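Local coordinates for protein Baccell_00875 (Bacteroides cellulosilyticus DSM 14838, PDB 5NO8) that probably acts as a polysaccharide lyase that removes the rhamnose caps from complex arabinogalactan proteins by cleaving next to glucuronic acid, at residues 367-370 against 375-378. Sequence-based numbering, arbitrary orientation.
Sequences MVYD and SIYL
Tyr369 and Ile376 face each other as a non-hydrogen-bonded antiparallel pair, their CA atoms 4.3 Å apart, in a short beta hairpin. One step toward the turn, Asp370 and Ser375 form the hydrogen-bonded pair: Asp370 N gives a nearly straight bond (170° at the hydrogen) to Ser375 O, and the return bond from Ser375 N to Asp370 O is weak at 3.3 Å. Past Ile376, Tyr377 N hydrogen-bonds Val368 O at 2.8 Å, and the same oxygen receives a CA-H contact from Ile376.

From CB, the Tyr369 side chain rises on the face of the sheet it shares with Ile376. With CG anti to the backbone N (chi1 -169°), the ring lies back over the opposing strand's backbone. CG meets Ser375 O at 3.8 Å. CD1 meets Ser375 C and, at 4.1 Å, Ile376 CG1; CE1 still covers the Ser375 carbonyl, whose oxygen sits over one face toward the rim. At CZ, Ser375 N is 3.4 Å away over a face, while OH comes near that nitrogen without bonding it. With the ring cut back to an alanine here, the Ser375 peptide is likely to lose its cover and Ile376 CG1 the aromatic carbon beside it.

Met367 crosses Ile376 at about a right angle, and its bend at chi3 (65°) returns CE to within 3.7 Å of Ile376 CG2.

Within its four-stranded sheet, strand 375-376 is outermost and strand 369-370 pairs on with 672-677, where Tyr676 touches Val368, Asp370 and the Tyr377 ring. Asp370 OD2 salt-bridges Lys602, Tyr377 OH bonds Asn383, and Phe348 of helix 338-352 meets the Tyr369 ring edge-to-face.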
loop_
_atom_site.group_PDB
_atom_site.type_symbol
_atom_site.label_atom_id
_atom_site.label_comp_id
_atom_site.label_asym_id
_atom_site.label_seq_id
_atom_site.Cartn_x
_atom_site.Cartn_y
_atom_site.Cartn_z
ATOM N N MET A 367 17.302 -1.532 17.272
ATOM C CA MET A 367 16.351 -2.597 17.573
ATOM C C MET A 367 14.897 -2.157 17.495
ATOM O O MET A 367 14.586 -0.983 17.543
ATOM C CB MET A 367 16.684 -3.159 18.935
ATOM C CG MET A 367 18.005 -3.907 18.842
ATOM S SD MET A 367 18.474 -4.632 20.386
ATOM C CE MET A 367 17.154 -5.832 20.580
ATOM N N VAL A 368 14.027 -3.150 17.366
ATOM C CA VAL A 368 12.590 -2.956 17.446
ATOM C C VAL A 368 12.250 -2.310 18.757
ATOM O O VAL A 368 12.840 -2.632 19.795
ATOM C CB VAL A 368 11.850 -4.315 17.295
ATOM C CG1 VAL A 368 10.337 -4.149 17.473
ATOM C CG2 VAL A 368 12.154 -4.912 15.942
ATOM N N TYR A 369 11.279 -1.396 18.731
ATOM C CA TYR A 369 10.903 -0.649 19.913
ATOM C C TYR A 369 9.406 -0.689 20.096
ATOM O O TYR A 369 8.661 -0.538 19.119
ATOM C CB TYR A 369 11.348 0.813 19.756
ATOM C CG TYR A 369 11.258 1.664 21.002
ATOM C CD1 TYR A 369 12.306 1.696 21.921
ATOM C CD2 TYR A 369 10.157 2.479 21.245
ATOM C CE1 TYR A 369 12.239 2.492 23.049
ATOM C CE2 TYR A 369 10.075 3.277 22.376
ATOM C CZ TYR A 369 11.128 3.275 23.275
ATOM O OH TYR A 369 11.081 4.068 24.379
ATOM N N ASP A 370 8.980 -0.860 21.343
ATOM C CA ASP A 370 7.573 -0.912 21.690
ATOM C C ASP A 370 7.142 0.446 22.176
ATOM O O ASP A 370 7.526 0.866 23.284
ATOM C CB ASP A 370 7.327 -1.982 22.763
ATOM C CG ASP A 370 5.838 -2.179 23.080
ATOM O OD1 ASP A 370 5.005 -1.287 22.837
ATOM O OD2 ASP A 370 5.490 -3.262 23.567
ATOM N N SER A 375 10.010 0.926 25.456
ATOM C CA SER A 375 11.166 0.059 25.674
ATOM C C SER A 375 11.540 -0.681 24.417
ATOM O O SER A 375 10.669 -0.994 23.594
ATOM C CB SER A 375 10.880 -0.953 26.798
ATOM O OG SER A 375 9.718 -1.698 26.507
ATOM N N ILE A 376 12.828 -0.962 24.265
ATOM C CA ILE A 376 13.309 -1.858 23.220
ATOM C C ILE A 376 12.633 -3.230 23.389
ATOM O O ILE A 376 12.464 -3.712 24.519
ATOM C CB ILE A 376 14.847 -1.995 23.244
ATOM C CG1 ILE A 376 15.493 -0.735 22.659
ATOM C CG2 ILE A 376 15.326 -3.159 22.377
ATOM C CD1 ILE A 376 16.970 -0.598 22.923
ATOM N N TYR A 377 12.193 -3.812 22.267
ATOM C CA TYR A 377 11.642 -5.164 22.251
ATOM C C TYR A 377 12.771 -6.176 22.091
ATOM O O TYR A 377 13.463 -6.210 21.069
ATOM C CB TYR A 377 10.616 -5.349 21.134
ATOM C CG TYR A 377 9.996 -6.738 21.156
ATOM C CD1 TYR A 377 9.203 -7.150 22.225
ATOM C CD2 TYR A 377 10.224 -7.642 20.115
ATOM C CE1 TYR A 377 8.654 -8.438 22.261
ATOM C CE2 TYR A 377 9.674 -8.925 20.134
ATOM C CZ TYR A 377 8.879 -9.314 21.204
ATOM O OH TYR A 377 8.341 -10.593 21.225
ATOM N N LEU A 378 12.930 -7.022 23.110
ATOM C CA LEU A 378 14.075 -7.926 23.205
ATOM C C LEU A 378 13.878 -9.293 22.534
ATOM O O LEU A 378 14.818 -10.105 22.494
ATOM C CB LEU A 378 14.436 -8.126 24.681
ATOM C CG LEU A 378 14.804 -6.863 25.461
ATOM C CD1 LEU A 378 15.029 -7.211 26.937
ATOM C CD2 LEU A 378 16.028 -6.214 24.845
#